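Local atomic coordinates of sortase (Streptomyces avermitilis, PDB entry 5GO5), a protein that is a sortase, probably a cysteine transpeptidase that joins proteins carrying a sorting signal to the bacterial cell wall. Residues K109-V121 with W128-T140. Numbering follows the deposited sequence.
Sequences KDFPKLRHGDEVV and WFTYVIDTGPYKT
With CG1 anti to its carbonyl carbon (chi1 -67°) and the chain extended beyond it (chi2 176°), I133 carries CD1 in among L114 CB, D118 CB and V120 CG2; V120, its CG2 likewise anti to the carbonyl carbon, meets that methyl at 4.1 Å. Strand 119-123 and strand 127-140 form an antiparallel beta hairpin of the sortase barrel. V120 and Y131 form a hydrogen-bonded pair, with V120 N to Y131 O at 2.9 Å and Y131 N to V120 O at 2.8 Å. The ladder runs on into the type II turn R115–D118, where I133 N gives a nearly straight bond to D118 O and G117 N bonds I133 O. D118 OD2 takes R115 N from above the carboxylate plane and also pairs with R58, so the turn is tied from within and from outside. Cut back to an alanine here, I133 would probably leave a gap between L114 and V120. Past the classic bulge at D134 and T135, which face W182, the ring of P137, which follows a cis peptide bond, has CD 3.1 Å from L114 O. D134 O sits over the centre of one face of the H116 ring, 3.3 Å above the ring plane, and a water at the ring edge, in that plane, links H116 NE2 (2.7 Å) to G136 N.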
loop_
_atom_site.group_PDB
_atom_site.type_symbol
_atom_site.label_atom_id
_atom_site.label_comp_id
_atom_site.label_asym_id
_atom_site.label_seq_id
_atom_site.Cartn_x
_atom_site.Cartn_y
_atom_site.Cartn_z
ATOM N N LYS A 109 11.411 3.401 4.743
ATOM C CA LYS A 109 12.275 4.370 5.459
ATOM C C LYS A 109 11.703 5.769 5.543
ATOM O O LYS A 109 11.726 6.379 6.613
ATOM C CB LYS A 109 13.625 4.434 4.715
ATOM C CG LYS A 109 14.634 5.451 5.253
ATOM C CD LYS A 109 15.901 5.418 4.413
ATOM N N ASP A 110 11.230 6.293 4.424
ATOM C CA ASP A 110 10.759 7.683 4.317
ATOM C C ASP A 110 9.228 7.823 4.439
ATOM O O ASP A 110 8.661 8.823 4.034
ATOM C CB ASP A 110 11.236 8.298 3.002
ATOM C CG ASP A 110 12.758 8.524 2.966
ATOM O OD1 ASP A 110 13.320 8.894 3.990
ATOM O OD2 ASP A 110 13.384 8.292 1.920
ATOM N N PHE A 111 8.596 6.862 5.104
ATOM C CA PHE A 111 7.138 6.871 5.326
ATOM C C PHE A 111 6.633 8.175 5.922
ATOM O O PHE A 111 5.606 8.681 5.522
ATOM C CB PHE A 111 6.784 5.685 6.213
ATOM C CG PHE A 111 5.363 5.222 6.097
ATOM C CD1 PHE A 111 4.341 5.810 6.820
ATOM C CD2 PHE A 111 5.052 4.156 5.250
ATOM C CE1 PHE A 111 3.035 5.309 6.758
ATOM C CE2 PHE A 111 3.736 3.677 5.169
ATOM C CZ PHE A 111 2.744 4.220 5.951
ATOM N N PRO A 112 7.383 8.768 6.874
ATOM C CA PRO A 112 6.883 10.019 7.423
ATOM C C PRO A 112 6.723 11.185 6.441
ATOM O O PRO A 112 5.970 12.127 6.739
ATOM C CB PRO A 112 7.928 10.352 8.504
ATOM C CG PRO A 112 8.479 9.064 8.915
ATOM C CD PRO A 112 8.568 8.293 7.620
ATOM N N LYS A 113 7.362 11.115 5.277
ATOM C CA LYS A 113 7.232 12.112 4.229
ATOM C C LYS A 113 5.955 12.039 3.415
ATOM O O LYS A 113 5.639 12.967 2.635
ATOM C CB LYS A 113 8.389 12.021 3.265
ATOM C CG LYS A 113 9.739 12.366 3.869
ATOM C CD LYS A 113 10.852 12.160 2.858
ATOM C CE LYS A 113 10.636 12.901 1.536
ATOM N N LEU A 114 5.210 10.927 3.557
ATOM C CA LEU A 114 3.953 10.823 2.841
ATOM C C LEU A 114 2.939 11.878 3.302
ATOM O O LEU A 114 2.894 12.215 4.484
ATOM C CB LEU A 114 3.345 9.411 3.000
ATOM C CG LEU A 114 4.171 8.265 2.448
ATOM C CD1 LEU A 114 3.634 6.927 2.916
ATOM C CD2 LEU A 114 4.255 8.380 0.928
ATOM N N ARG A 115 2.174 12.403 2.363
ATOM C CA ARG A 115 1.245 13.486 2.621
ATOM C C ARG A 115 -0.080 13.189 1.969
ATOM O O ARG A 115 -0.178 12.479 0.948
ATOM C CB ARG A 115 1.750 14.795 2.026
ATOM C CG ARG A 115 3.156 15.222 2.386
ATOM C CD ARG A 115 3.538 16.364 1.485
ATOM N NE ARG A 115 4.906 16.824 1.703
ATOM C CZ ARG A 115 5.440 17.907 1.130
ATOM N NH1 ARG A 115 4.738 18.660 0.264
ATOM N NH2 ARG A 115 6.697 18.239 1.422
ATOM N N HIS A 116 -1.132 13.825 2.488
ATOM C CA HIS A 116 -2.406 13.810 1.768
ATOM C C HIS A 116 -2.228 14.236 0.317
ATOM O O HIS A 116 -1.535 15.238 0.020
ATOM C CB HIS A 116 -3.432 14.743 2.431
ATOM C CG HIS A 116 -3.747 14.387 3.857
ATOM N ND1 HIS A 116 -4.680 15.084 4.600
ATOM C CD2 HIS A 116 -3.266 13.412 4.680
ATOM C CE1 HIS A 116 -4.737 14.583 5.824
ATOM N NE2 HIS A 116 -3.880 13.580 5.903
ATOM N N GLY A 117 -2.841 13.490 -0.593
ATOM C CA GLY A 117 -2.803 13.770 -2.008
ATOM C C GLY A 117 -1.681 13.064 -2.733
ATOM O O GLY A 117 -1.722 13.018 -3.944
ATOM N N ASP A 118 -0.714 12.518 -1.997
ATOM C CA ASP A 118 0.352 11.710 -2.601
ATOM C C ASP A 118 -0.234 10.433 -3.213
ATOM O O ASP A 118 -1.128 9.825 -2.643
ATOM C CB ASP A 118 1.415 11.378 -1.610
ATOM C CG ASP A 118 2.367 12.535 -1.334
ATOM O OD1 ASP A 118 2.352 13.564 -2.056
ATOM O OD2 ASP A 118 3.148 12.391 -0.405
ATOM N N GLU A 119 0.299 10.056 -4.372
ATOM C CA GLU A 119 -0.151 8.918 -5.129
ATOM C C GLU A 119 0.643 7.671 -4.759
ATOM O O GLU A 119 1.869 7.718 -4.505
ATOM C CB GLU A 119 -0.012 9.184 -6.618
ATOM C CG GLU A 119 -0.862 10.356 -7.102
ATOM C CD GLU A 119 -0.111 11.225 -8.126
ATOM O OE1 GLU A 119 1.144 11.379 -8.060
ATOM O OE2 GLU A 119 -0.768 11.728 -9.040
ATOM N N VAL A 120 -0.068 6.555 -4.760
ATOM C CA VAL A 120 0.484 5.210 -4.609
ATOM C C VAL A 120 0.003 4.421 -5.805
ATOM O O VAL A 120 -1.188 4.281 -6.005
ATOM C CB VAL A 120 0.012 4.555 -3.279
ATOM C CG1 VAL A 120 0.534 3.148 -3.162
ATOM C CG2 VAL A 120 0.401 5.413 -2.066
ATOM N N VAL A 121 0.938 3.970 -6.643
ATOM C CA VAL A 121 0.639 3.436 -7.943
ATOM C C VAL A 121 1.075 1.990 -8.008
ATOM O O VAL A 121 2.208 1.693 -7.605
ATOM C CB VAL A 121 1.367 4.216 -9.052
ATOM C CG1 VAL A 121 1.034 3.667 -10.424
ATOM C CG2 VAL A 121 0.944 5.690 -8.992
ATOM N N TRP A 128 -2.688 -0.324 -14.560
ATOM C CA TRP A 128 -2.122 0.596 -13.639
ATOM C C TRP A 128 -3.224 1.148 -12.759
ATOM O O TRP A 128 -4.181 1.700 -13.264
ATOM C CB TRP A 128 -1.537 1.800 -14.351
ATOM C CG TRP A 128 -0.224 1.522 -15.069
ATOM C CD1 TRP A 128 -0.034 1.411 -16.404
ATOM C CD2 TRP A 128 1.052 1.369 -14.457
ATOM N NE1 TRP A 128 1.311 1.193 -16.682
ATOM C CE2 TRP A 128 1.997 1.174 -15.494
ATOM C CE3 TRP A 128 1.493 1.401 -13.137
ATOM C CZ2 TRP A 128 3.343 0.991 -15.239
ATOM C CZ3 TRP A 128 2.833 1.250 -12.891
ATOM C CH2 TRP A 128 3.731 1.034 -13.930
ATOM N N PHE A 129 -3.033 1.048 -11.450
ATOM C CA PHE A 129 -3.981 1.538 -10.453
ATOM C C PHE A 129 -3.339 2.705 -9.756
ATOM O O PHE A 129 -2.257 2.550 -9.165
ATOM C CB PHE A 129 -4.261 0.422 -9.421
ATOM C CG PHE A 129 -4.872 -0.820 -9.999
ATOM C CD1 PHE A 129 -4.072 -1.813 -10.570
ATOM C CD2 PHE A 129 -6.263 -0.986 -10.013
ATOM C CE1 PHE A 129 -4.644 -2.970 -11.111
ATOM C CE2 PHE A 129 -6.838 -2.156 -10.538
ATOM C CZ PHE A 129 -6.024 -3.131 -11.086
ATOM N N THR A 130 -4.008 3.863 -9.739
ATOM C CA THR A 130 -3.526 5.004 -9.001
ATOM C C THR A 130 -4.415 5.248 -7.812
ATOM O O THR A 130 -5.582 5.603 -7.998
ATOM C CB THR A 130 -3.501 6.288 -9.858
ATOM O OG1 THR A 130 -2.626 6.074 -10.972
ATOM C CG2 THR A 130 -2.993 7.450 -9.085
ATOM N N TYR A 131 -3.848 5.079 -6.612
ATOM C CA TYR A 131 -4.501 5.434 -5.381
ATOM C C TYR A 131 -4.010 6.785 -4.886
ATOM O O TYR A 131 -2.858 7.165 -5.142
ATOM C CB TYR A 131 -4.247 4.374 -4.317
ATOM C CG TYR A 131 -4.908 3.044 -4.527
ATOM C CD1 TYR A 131 -4.334 2.054 -5.327
ATOM C CD2 TYR A 131 -6.144 2.732 -3.908
ATOM C CE1 TYR A 131 -4.932 0.796 -5.485
ATOM C CE2 TYR A 131 -6.732 1.479 -4.063
ATOM C CZ TYR A 131 -6.137 0.518 -4.852
ATOM O OH TYR A 131 -6.774 -0.713 -4.941
ATOM N N VAL A 132 -4.847 7.494 -4.149
ATOM C CA VAL A 132 -4.472 8.799 -3.584
ATOM C C VAL A 132 -4.660 8.803 -2.080
ATOM O O VAL A 132 -5.721 8.455 -1.601
ATOM C CB VAL A 132 -5.298 9.908 -4.220
ATOM C CG1 VAL A 132 -5.001 11.256 -3.526
ATOM C CG2 VAL A 132 -4.947 9.993 -5.688
ATOM N N ILE A 133 -3.630 9.192 -1.359
ATOM C CA ILE A 133 -3.648 9.216 0.105
ATOM C C ILE A 133 -4.618 10.246 0.657
ATOM O O ILE A 133 -4.582 11.430 0.261
ATOM C CB ILE A 133 -2.239 9.429 0.684
ATOM C CG1 ILE A 133 -1.370 8.210 0.371
ATOM C CG2 ILE A 133 -2.308 9.678 2.183
ATOM C CD1 ILE A 133 0.075 8.314 0.796
ATOM N N ASP A 134 -5.506 9.803 1.543
ATOM C CA ASP A 134 -6.458 10.736 2.191
ATOM C C ASP A 134 -6.133 11.029 3.636
ATOM O O ASP A 134 -6.453 12.128 4.145
ATOM C CB ASP A 134 -7.841 10.174 2.132
ATOM C CG ASP A 134 -8.361 10.059 0.737
ATOM O OD1 ASP A 134 -8.444 11.079 0.032
ATOM O OD2 ASP A 134 -8.646 8.928 0.300
ATOM N N THR A 135 -5.582 10.053 4.339
ATOM C CA THR A 135 -5.377 10.138 5.789
ATOM C C THR A 135 -4.032 9.564 6.175
ATOM O O THR A 135 -3.606 8.556 5.633
ATOM C CB THR A 135 -6.517 9.404 6.502
ATOM O OG1 THR A 135 -7.736 9.935 6.021
ATOM C CG2 THR A 135 -6.440 9.575 8.021
ATOM N N GLY A 136 -3.362 10.243 7.113
ATOM C CA GLY A 136 -2.100 9.814 7.675
ATOM C C GLY A 136 -0.956 10.667 7.143
ATOM O O GLY A 136 -1.204 11.610 6.349
ATOM N N PRO A 137 0.284 10.346 7.519
ATOM C CA PRO A 137 0.620 9.203 8.349
ATOM C C PRO A 137 0.104 9.302 9.771
ATOM O O PRO A 137 0.218 10.372 10.415
ATOM C CB PRO A 137 2.141 9.179 8.342
ATOM C CG PRO A 137 2.517 9.876 7.127
ATOM C CD PRO A 137 1.489 10.945 6.946
ATOM N N TYR A 138 -0.443 8.192 10.247
ATOM C CA TYR A 138 -1.123 8.093 11.525
ATOM C C TYR A 138 -0.331 7.148 12.394
ATOM O O TYR A 138 -0.053 6.017 12.004
ATOM C CB TYR A 138 -2.568 7.638 11.321
ATOM C CG TYR A 138 -3.274 7.270 12.613
ATOM C CD1 TYR A 138 -3.686 8.250 13.524
ATOM C CD2 TYR A 138 -3.496 5.939 12.951
ATOM C CE1 TYR A 138 -4.308 7.899 14.728
ATOM C CE2 TYR A 138 -4.131 5.594 14.150
ATOM C CZ TYR A 138 -4.511 6.578 15.032
ATOM O OH TYR A 138 -5.138 6.181 16.216
ATOM N N LYS A 139 0.007 7.605 13.608
ATOM C CA LYS A 139 0.818 6.840 14.502
ATOM C C LYS A 139 -0.076 5.940 15.337
ATOM O O LYS A 139 -1.041 6.395 15.974
ATOM C CB LYS A 139 1.644 7.791 15.381
ATOM C CG LYS A 139 2.728 7.142 16.202
ATOM C CD LYS A 139 3.534 8.200 16.985
ATOM C CE LYS A 139 4.611 8.857 16.141
ATOM N N THR A 140 0.206 4.655 15.329
ATOM C CA THR A 140 -0.527 3.774 16.196
ATOM C C THR A 140 0.279 2.623 16.745
ATOM O O THR A 140 1.480 2.596 16.604
ATOM C CB THR A 140 -1.810 3.295 15.533
ATOM O OG1 THR A 140 -2.644 2.692 16.540
ATOM C CG2 THR A 140 -1.512 2.334 14.343
HETATM O O HOH W 1 -4.199 12.747 8.496
#